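Local coordinates for protein phosphoribulokinase 1 (Rhodobacter sphaeroides, PDB 1A7J) that catalyses the ATP-dependent phosphorylation of D-ribulose 5-phosphate to D-ribulose 1,5-bisphosphate in the Calvin cycle, at residues I7-S13 / A148-V154; S19-F25 / L128-G132; L80-R85 / V142-L147. All blocks are in the same frame, centred on the assembly; numbering follows the deposited sequence.

Contact 1 of 3, residues I7-S13 / A148-V154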
loop_
_atom_site.group_PDB
_atom_site.type_symbol
_atom_site.label_atom_id
_atom_site.label_comp_id
_atom_site.label_asym_id
_atom_site.label_seq_id
_atom_site.Cartn_x
_atom_site.Cartn_y
_atom_site.Cartn_z
ATOM N N ILE A 7 -12.769 -8.279 1.225
ATOM C CA ILE A 7 -11.465 -7.875 0.729
ATOM C C ILE A 7 -10.930 -6.748 1.612
ATOM O O ILE A 7 -11.630 -5.772 1.846
ATOM C CB ILE A 7 -11.564 -7.370 -0.705
ATOM C CG1 ILE A 7 -12.560 -8.208 -1.482
ATOM C CG2 ILE A 7 -10.248 -7.509 -1.387
ATOM C CD1 ILE A 7 -12.955 -7.582 -2.790
ATOM N N ILE A 8 -9.736 -6.949 2.176
ATOM C CA ILE A 8 -8.969 -5.931 2.920
ATOM C C ILE A 8 -7.899 -5.317 2.020
ATOM O O ILE A 8 -7.136 -6.038 1.380
ATOM C CB ILE A 8 -8.256 -6.561 4.134
ATOM C CG1 ILE A 8 -9.297 -7.030 5.144
ATOM C CG2 ILE A 8 -7.295 -5.542 4.786
ATOM C CD1 ILE A 8 -8.721 -7.886 6.203
ATOM N N SER A 9 -7.757 -3.998 2.074
ATOM C CA SER A 9 -6.965 -3.267 1.086
ATOM C C SER A 9 -6.094 -2.199 1.730
ATOM O O SER A 9 -6.606 -1.176 2.190
ATOM C CB SER A 9 -7.906 -2.619 0.073
ATOM O OG SER A 9 -7.205 -1.954 -0.959
ATOM N N VAL A 10 -4.779 -2.447 1.734
ATOM C CA VAL A 10 -3.748 -1.527 2.224
ATOM C C VAL A 10 -3.120 -0.758 1.057
ATOM O O VAL A 10 -2.581 -1.352 0.129
ATOM C CB VAL A 10 -2.631 -2.320 2.934
ATOM C CG1 VAL A 10 -1.605 -1.387 3.508
ATOM C CG2 VAL A 10 -3.216 -3.222 4.017
ATOM N N THR A 11 -3.228 0.561 1.062
ATOM C CA THR A 11 -2.685 1.341 -0.044
ATOM C C THR A 11 -1.668 2.361 0.453
ATOM O O THR A 11 -1.709 2.761 1.618
ATOM C CB THR A 11 -3.778 2.067 -0.807
ATOM O OG1 THR A 11 -3.213 2.723 -1.937
ATOM C CG2 THR A 11 -4.386 3.118 0.048
ATOM N N GLY A 12 -0.682 2.655 -0.390
ATOM C CA GLY A 12 0.339 3.629 -0.051
ATOM C C GLY A 12 1.746 3.084 0.165
ATOM O O GLY A 12 2.730 3.732 -0.191
ATOM N N SER A 13 1.858 1.906 0.767
ATOM C CA SER A 13 3.163 1.356 1.107
ATOM C C SER A 13 3.576 0.257 0.135
ATOM O O SER A 13 2.804 -0.665 -0.107
ATOM C CB SER A 13 3.127 0.774 2.523
ATOM O OG SER A 13 2.084 -0.189 2.622
ATOM N N ALA A 148 -13.987 -2.795 -1.456
ATOM C CA ALA A 148 -13.181 -3.312 -0.347
ATOM C C ALA A 148 -13.801 -2.914 0.985
ATOM O O ALA A 148 -14.039 -1.733 1.222
ATOM C CB ALA A 148 -11.765 -2.758 -0.448
ATOM N N ASP A 149 -13.998 -3.875 1.881
ATOM C CA ASP A 149 -14.745 -3.599 3.111
ATOM C C ASP A 149 -13.886 -2.948 4.175
ATOM O O ASP A 149 -14.390 -2.494 5.202
ATOM C CB ASP A 149 -15.359 -4.872 3.692
ATOM C CG ASP A 149 -16.138 -5.652 2.675
ATOM O OD1 ASP A 149 -15.476 -6.302 1.827
ATOM O OD2 ASP A 149 -17.392 -5.602 2.713
ATOM N N LEU A 150 -12.578 -3.008 3.986
ATOM C CA LEU A 150 -11.667 -2.311 4.874
ATOM C C LEU A 150 -10.537 -1.765 4.026
ATOM O O LEU A 150 -10.023 -2.447 3.153
ATOM C CB LEU A 150 -11.139 -3.267 5.942
ATOM C CG LEU A 150 -10.331 -2.704 7.116
ATOM C CD1 LEU A 150 -11.122 -1.652 7.876
ATOM C CD2 LEU A 150 -9.978 -3.852 8.042
ATOM N N LYS A 151 -10.359 -0.463 4.098
ATOM C CA LYS A 151 -9.311 0.181 3.359
ATOM C C LYS A 151 -8.378 0.906 4.335
ATOM O O LYS A 151 -8.834 1.666 5.194
ATOM C CB LYS A 151 -9.942 1.149 2.374
ATOM C CG LYS A 151 -10.839 0.470 1.394
ATOM C CD LYS A 151 -11.559 1.485 0.572
ATOM C CE LYS A 151 -12.796 1.961 1.285
ATOM N NZ LYS A 151 -13.616 0.816 1.789
ATOM N N ILE A 152 -7.135 0.441 4.375
ATOM C CA ILE A 152 -6.116 0.998 5.248
ATOM C C ILE A 152 -5.104 1.743 4.402
ATOM O O ILE A 152 -4.831 1.373 3.255
ATOM C CB ILE A 152 -5.396 -0.115 6.003
ATOM C CG1 ILE A 152 -6.394 -0.896 6.843
ATOM C CG2 ILE A 152 -4.310 0.445 6.875
ATOM C CD1 ILE A 152 -6.576 -2.291 6.345
ATOM N N GLY A 153 -4.586 2.830 4.935
ATOM C CA GLY A 153 -3.566 3.553 4.210
ATOM C C GLY A 153 -2.319 3.536 5.043
ATOM O O GLY A 153 -2.369 3.792 6.227
ATOM N N VAL A 154 -1.219 3.108 4.468
ATOM C CA VAL A 154 0.036 3.233 5.160
ATOM C C VAL A 154 0.947 4.108 4.325
ATOM O O VAL A 154 1.382 3.704 3.258
ATOM C CB VAL A 154 0.671 1.872 5.368
ATOM C CG1 VAL A 154 1.768 1.987 6.405
ATOM C CG2 VAL A 154 -0.388 0.872 5.821
#
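Main-chain hydrogen bonds join the two segments. I152 N gives to S9 O (2.8 Å) and T11 N to I152 O (2.8 Å), followed by V154 N to T11 O (2.9 Å), S9 N to L150 O (3.0 Å) and, just before the second strand, D149 N to I7 O (3.0 Å). S9 and T11 thus each use both N and O toward 150-154, as parallel pairing demands, while I8 and V10 bond to strand 127-132 on their other edge. These strands lie in the parallel part of a mixed sheet, in the P-loop kinase fold. At G12, where the predicted ATP-binding loop begins, phi is positive (112°) and a CB would clash with V154 O, so glycine fits. One sheet face carries I8, V10, L150 and I152, branched apolar residues suited to a core; I8 CG2 meets I152 CD1 at 3.7 Å, and F25 of helix 21-32 covers I8, V10 and I152. S9 and T11 face the other side, with hydroxyls bonded to G135 O and Q198 OE1. V10 CG1 packs on V154 CG2 at 3.5 Å.

Contact 2 of 3, residues S19-F25 / L128-G132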
loop_
_atom_site.group_PDB
_atom_site.type_symbol
_atom_site.label_atom_id
_atom_site.label_comp_id
_atom_site.label_asym_id
_atom_site.label_seq_id
_atom_site.Cartn_x
_atom_site.Cartn_y
_atom_site.Cartn_z
ATOM N N SER A 19 7.487 -2.419 3.865
ATOM C CA SER A 19 6.525 -3.541 3.820
ATOM C C SER A 19 6.540 -4.389 5.097
ATOM O O SER A 19 6.183 -5.573 5.063
ATOM C CB SER A 19 6.817 -4.466 2.618
ATOM O OG SER A 19 5.636 -4.883 1.940
ATOM N N THR A 20 6.851 -3.756 6.229
ATOM C CA THR A 20 6.715 -4.372 7.556
ATOM C C THR A 20 5.343 -5.011 7.684
ATOM O O THR A 20 5.126 -5.909 8.492
ATOM C CB THR A 20 6.779 -3.311 8.661
ATOM O OG1 THR A 20 7.747 -2.313 8.310
ATOM C CG2 THR A 20 7.128 -3.950 9.998
ATOM N N VAL A 21 4.445 -4.548 6.826
ATOM C CA VAL A 21 3.031 -4.586 7.056
ATOM C C VAL A 21 2.438 -5.961 6.859
ATOM O O VAL A 21 1.570 -6.377 7.624
ATOM C CB VAL A 21 2.354 -3.597 6.132
ATOM C CG1 VAL A 21 0.935 -3.392 6.569
ATOM C CG2 VAL A 21 3.103 -2.279 6.148
ATOM N N LYS A 22 2.978 -6.708 5.903
ATOM C CA LYS A 22 2.424 -8.017 5.564
ATOM C C LYS A 22 2.530 -8.981 6.753
ATOM O O LYS A 22 1.520 -9.548 7.201
ATOM C CB LYS A 22 3.149 -8.597 4.348
ATOM C CG LYS A 22 2.226 -9.085 3.240
ATOM C CD LYS A 22 1.390 -10.298 3.676
ATOM C CE LYS A 22 0.811 -11.061 2.472
ATOM N NZ LYS A 22 0.005 -12.266 2.857
ATOM N N HIS A 23 3.718 -9.008 7.364
ATOM C CA HIS A 23 4.021 -9.887 8.506
ATOM C C HIS A 23 2.982 -9.707 9.604
ATOM O O HIS A 23 2.495 -10.678 10.163
ATOM C CB HIS A 23 5.442 -9.589 9.043
ATOM C CG HIS A 23 6.178 -10.794 9.571
ATOM N ND1 HIS A 23 6.863 -10.779 10.771
ATOM C CD2 HIS A 23 6.371 -12.029 9.049
ATOM C CE1 HIS A 23 7.438 -11.952 10.968
ATOM N NE2 HIS A 23 7.157 -12.730 9.938
ATOM N N THR A 24 2.539 -8.472 9.779
ATOM C CA THR A 24 1.528 -8.133 10.763
ATOM C C THR A 24 0.175 -8.767 10.451
ATOM O O THR A 24 -0.432 -9.412 11.312
ATOM C CB THR A 24 1.351 -6.623 10.855
ATOM O OG1 THR A 24 2.629 -5.996 11.022
ATOM C CG2 THR A 24 0.485 -6.288 12.033
ATOM N N PHE A 25 -0.306 -8.616 9.224
ATOM C CA PHE A 25 -1.567 -9.257 8.868
ATOM C C PHE A 25 -1.460 -10.780 8.931
ATOM O O PHE A 25 -2.271 -11.436 9.577
ATOM C CB PHE A 25 -2.021 -8.778 7.499
ATOM C CG PHE A 25 -2.711 -7.450 7.534
ATOM C CD1 PHE A 25 -4.034 -7.359 7.915
ATOM C CD2 PHE A 25 -2.030 -6.281 7.196
ATOM C CE1 PHE A 25 -4.673 -6.125 7.948
ATOM C CE2 PHE A 25 -2.665 -5.042 7.228
ATOM C CZ PHE A 25 -3.985 -4.967 7.602
ATOM N N LEU A 128 -9.693 -11.835 0.811
ATOM C CA LEU A 128 -8.562 -11.474 -0.035
ATOM C C LEU A 128 -7.835 -10.335 0.659
ATOM O O LEU A 128 -8.430 -9.620 1.456
ATOM C CB LEU A 128 -9.048 -11.038 -1.435
ATOM C CG LEU A 128 -8.204 -10.200 -2.420
ATOM C CD1 LEU A 128 -6.920 -10.916 -2.819
ATOM C CD2 LEU A 128 -9.024 -9.912 -3.654
ATOM N N PHE A 129 -6.524 -10.270 0.447
ATOM C CA PHE A 129 -5.692 -9.214 0.995
ATOM C C PHE A 129 -4.891 -8.591 -0.126
ATOM O O PHE A 129 -4.187 -9.289 -0.837
ATOM C CB PHE A 129 -4.727 -9.789 2.016
ATOM C CG PHE A 129 -3.801 -8.772 2.618
ATOM C CD1 PHE A 129 -4.303 -7.776 3.454
ATOM C CD2 PHE A 129 -2.427 -8.851 2.406
ATOM C CE1 PHE A 129 -3.452 -6.869 4.079
ATOM C CE2 PHE A 129 -1.567 -7.955 3.022
ATOM C CZ PHE A 129 -2.078 -6.959 3.862
ATOM N N TYR A 130 -4.930 -7.270 -0.227
ATOM C CA TYR A 130 -4.149 -6.553 -1.228
ATOM C C TYR A 130 -3.180 -5.589 -0.520
ATOM O O TYR A 130 -3.555 -4.943 0.458
ATOM C CB TYR A 130 -5.103 -5.771 -2.134
ATOM C CG TYR A 130 -4.423 -4.834 -3.086
ATOM C CD1 TYR A 130 -4.081 -3.543 -2.699
ATOM C CD2 TYR A 130 -4.089 -5.244 -4.372
ATOM C CE1 TYR A 130 -3.416 -2.688 -3.555
ATOM C CE2 TYR A 130 -3.416 -4.390 -5.254
ATOM C CZ TYR A 130 -3.089 -3.117 -4.830
ATOM O OH TYR A 130 -2.462 -2.247 -5.693
ATOM N N GLU A 131 -1.925 -5.540 -0.970
ATOM C CA GLU A 131 -0.981 -4.486 -0.567
ATOM C C GLU A 131 -0.361 -3.790 -1.801
ATOM O O GLU A 131 0.293 -4.448 -2.632
ATOM C CB GLU A 131 0.128 -5.080 0.325
ATOM C CG GLU A 131 1.181 -4.059 0.843
ATOM C CD GLU A 131 2.198 -4.650 1.832
ATOM O OE1 GLU A 131 2.508 -5.860 1.725
ATOM O OE2 GLU A 131 2.693 -3.897 2.709
ATOM N N GLY A 132 -0.582 -2.479 -1.943
ATOM C CA GLY A 132 0.158 -1.718 -2.940
ATOM C C GLY A 132 -0.188 -0.258 -2.975
ATOM O O GLY A 132 -0.753 0.244 -2.025
#
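F129 and E131, two residues apart on strand 127-132 and therefore on one face of the sheet, supply most of the buried surface, and K22 contributes the largest share from the helix side. The F129 ring lies against F25, with F25 CD2 3.4 Å from F129 CZ; the ring centroids are 4.7 Å apart and the planes inclined at 46°, an oblique aromatic pair. Flat, bulky rings suit this layer because they fill the wide gap between helix and strand, whose segment axes come no nearer than 10.5 Å. K22 lays its aliphatic chain beside the same ring, CD 3.8 Å from F129 CE2, while its ammonium group forms a salt bridge with D26, so a long side chain can serve both the core and the polar margin. Strand 7-11, the predicted ATP-binding loop and helix 21-32 form the strand-loop-helix unit of P-loop proteins; the helix segment 21-25 runs nearly antiparallel (164°) to the adjacent strand segment 128-132. E131, extended with chi1 and chi2 both t, reaches from the strand toward the start of the helix. There its OE2 accepts a weak hydrogen bond from S19 OG at 3.2 Å; S19 is poorly ordered and belongs to the predicted ATP site. The carboxylate oxygens also lie against aliphatic carbons: V21 CB is 3.5 Å from E131 OE2, and K22 CG is 3.6 Å from E131 OE1.

Contact 3 of 3, residues L80-R85 / V142-L147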
loop_
_atom_site.group_PDB
_atom_site.type_symbol
_atom_site.label_atom_id
_atom_site.label_comp_id
_atom_site.label_asym_id
_atom_site.label_seq_id
_atom_site.Cartn_x
_atom_site.Cartn_y
_atom_site.Cartn_z
ATOM N N LEU A 80 -7.495 -5.302 -12.028
ATOM C CA LEU A 80 -7.468 -5.300 -10.567
ATOM C C LEU A 80 -8.860 -5.089 -10.028
ATOM O O LEU A 80 -9.262 -5.771 -9.090
ATOM C CB LEU A 80 -6.556 -4.199 -10.040
ATOM C CG LEU A 80 -6.600 -3.974 -8.528
ATOM C CD1 LEU A 80 -6.054 -5.190 -7.877
ATOM C CD2 LEU A 80 -5.781 -2.769 -8.131
ATOM N N GLU A 81 -9.623 -4.207 -10.671
ATOM C CA GLU A 81 -11.023 -4.044 -10.315
ATOM C C GLU A 81 -11.804 -5.312 -10.628
ATOM O O GLU A 81 -12.660 -5.711 -9.846
ATOM C CB GLU A 81 -11.660 -2.881 -11.066
ATOM C CG GLU A 81 -13.190 -2.976 -11.102
ATOM C CD GLU A 81 -13.880 -1.771 -11.706
ATOM O OE1 GLU A 81 -14.011 -0.763 -10.999
ATOM O OE2 GLU A 81 -14.374 -1.849 -12.849
ATOM N N ARG A 82 -11.545 -5.941 -11.773
ATOM C CA ARG A 82 -12.333 -7.107 -12.144
ATOM C C ARG A 82 -12.142 -8.159 -11.105
ATOM O O ARG A 82 -13.121 -8.711 -10.626
ATOM C CB ARG A 82 -11.936 -7.649 -13.480
ATOM N N VAL A 83 -10.903 -8.319 -10.642
ATOM C CA VAL A 83 -10.582 -9.357 -9.656
ATOM C C VAL A 83 -11.182 -9.084 -8.277
ATOM O O VAL A 83 -11.655 -10.002 -7.608
ATOM C CB VAL A 83 -9.073 -9.556 -9.509
ATOM C CG1 VAL A 83 -8.796 -10.517 -8.400
ATOM C CG2 VAL A 83 -8.508 -10.132 -10.779
ATOM N N PHE A 84 -11.190 -7.821 -7.872
ATOM C CA PHE A 84 -11.844 -7.434 -6.637
ATOM C C PHE A 84 -13.341 -7.690 -6.744
ATOM O O PHE A 84 -13.946 -8.221 -5.816
ATOM C CB PHE A 84 -11.590 -5.960 -6.357
ATOM C CG PHE A 84 -10.329 -5.695 -5.592
ATOM C CD1 PHE A 84 -9.343 -6.662 -5.495
ATOM C CD2 PHE A 84 -10.188 -4.520 -4.863
ATOM C CE1 PHE A 84 -8.247 -6.472 -4.657
ATOM C CE2 PHE A 84 -9.100 -4.323 -4.039
ATOM C CZ PHE A 84 -8.131 -5.301 -3.924
ATOM N N ARG A 85 -13.915 -7.359 -7.904
ATOM C CA ARG A 85 -15.296 -7.713 -8.280
ATOM C C ARG A 85 -15.570 -9.218 -8.143
ATOM O O ARG A 85 -16.584 -9.630 -7.583
ATOM C CB ARG A 85 -15.554 -7.297 -9.737
ATOM C CG ARG A 85 -16.895 -6.638 -10.015
ATOM C CD ARG A 85 -16.724 -5.402 -10.906
ATOM N NE ARG A 85 -17.146 -5.618 -12.290
ATOM C CZ ARG A 85 -16.323 -5.657 -13.339
ATOM N NH1 ARG A 85 -15.028 -5.884 -13.170
ATOM N NH2 ARG A 85 -16.820 -5.634 -14.572
ATOM N N VAL A 142 -12.560 3.451 -13.234
ATOM C CA VAL A 142 -12.500 2.332 -12.316
ATOM C C VAL A 142 -12.803 2.809 -10.904
ATOM O O VAL A 142 -12.506 3.949 -10.572
ATOM C CB VAL A 142 -11.108 1.697 -12.407
ATOM C CG1 VAL A 142 -10.254 2.031 -11.213
ATOM C CG2 VAL A 142 -11.261 0.255 -12.576
ATOM N N ASN A 143 -13.553 2.021 -10.141
ATOM C CA ASN A 143 -13.784 2.332 -8.728
ATOM C C ASN A 143 -13.335 1.170 -7.886
ATOM O O ASN A 143 -14.131 0.307 -7.571
ATOM C CB ASN A 143 -15.258 2.618 -8.430
ATOM C CG ASN A 143 -15.518 2.887 -6.955
ATOM O OD1 ASN A 143 -14.682 2.606 -6.125
ATOM N ND2 ASN A 143 -16.635 3.525 -6.645
ATOM N N ILE A 144 -12.098 1.251 -7.404
ATOM C CA ILE A 144 -11.483 0.188 -6.624
ATOM C C ILE A 144 -11.681 0.384 -5.112
ATOM O O ILE A 144 -11.736 -0.588 -4.361
ATOM C CB ILE A 144 -9.975 0.071 -6.950
ATOM C CG1 ILE A 144 -9.794 -0.213 -8.444
ATOM C CG2 ILE A 144 -9.329 -1.051 -6.120
ATOM C CD1 ILE A 144 -8.475 -0.825 -8.812
ATOM N N ALA A 145 -11.887 1.616 -4.657
ATOM C CA ALA A 145 -12.194 1.812 -3.237
ATOM C C ALA A 145 -13.520 1.139 -2.859
ATOM O O ALA A 145 -13.601 0.390 -1.883
ATOM C CB ALA A 145 -12.243 3.293 -2.901
ATOM N N GLY A 146 -14.482 1.237 -3.770
ATOM C CA GLY A 146 -15.842 0.812 -3.504
ATOM C C GLY A 146 -16.052 -0.670 -3.328
ATOM O O GLY A 146 -17.126 -1.074 -2.898
ATOM N N LEU A 147 -15.036 -1.482 -3.586
ATOM C CA LEU A 147 -15.229 -2.922 -3.534
ATOM C C LEU A 147 -14.560 -3.594 -2.351
ATOM O O LEU A 147 -14.556 -4.820 -2.260
ATOM C CB LEU A 147 -14.729 -3.574 -4.819
ATOM C CG LEU A 147 -15.378 -3.262 -6.176
ATOM C CD1 LEU A 147 -14.673 -4.134 -7.200
ATOM C CD2 LEU A 147 -16.886 -3.542 -6.199
#
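Segment 80-85 is regular helix, with F84 N bonded to L80 O at 3.1 Å and R85 N to E81 O at 2.8 Å, whereas 142-147 is an irregular connection whose residues 144-146 have helical backbone angles without the regular bonds. The two belong to the alpha/beta fold of the P-loop kinases: helix 77-90 packs on one side of the parallel part of the mixed sheet, and the connection leads from strand 127-132 to strand 150-156. N143 forms an Asx motif, its OD1 accepting from G146 N at 2.7 Å, which turns the chain; a CB on G146 would clash with that same OD1, so glycine suits the position. The backbones come closest at E81 and I144, whose CA atoms are 5.6 Å apart.

E81 makes the one hydrogen bond across the segments. Its CA-to-CB bond points toward the connection, and OE1 accepts from N143 N at 2.9 Å, so a carboxylate on the helix satisfies a loop amide; the same OE1 lies 3.3 Å from V142 CG2. The remaining contacts are packing, mostly between apolar side chains. I144 fits between L80 and F84, with its CD1 3.4 Å from L80 CD2 and its CG2 3.8 Å from F84 CD2, so its branched side chain touches residues about one helical turn apart. F84 and L80 also reach L128 and Y130 of the sheet, respectively. L147, with the most surface buried, spans E81 to R85: its CD1 lies 3.7 Å from F84 CB and 3.4 Å from R85 N.

Overall arrangement
Strands 7-11 and 127-132 are neighbours in the sheet, so contacts 1 and 2, with centres about 9 Å apart, meet directly: I8 O lies 3.0 Å from Y130 N and G12 N 2.9 Å from G132 O, both probable hydrogen bonds. Contact 3 lies across the sheet from helix 21-32, its centre about 12 Å from that of contact 1 and 18 Å from that of contact 2; F84 CZ comes within 3.5 Å of Y130 CB. Contacts 1 and 2 hold the two ends of the predicted ATP-binding loop (G12 and S13, S19 and T20), and the side chains of S13 and S19 lie about 10 and 8 Å from that of the catalytic-site residue D42.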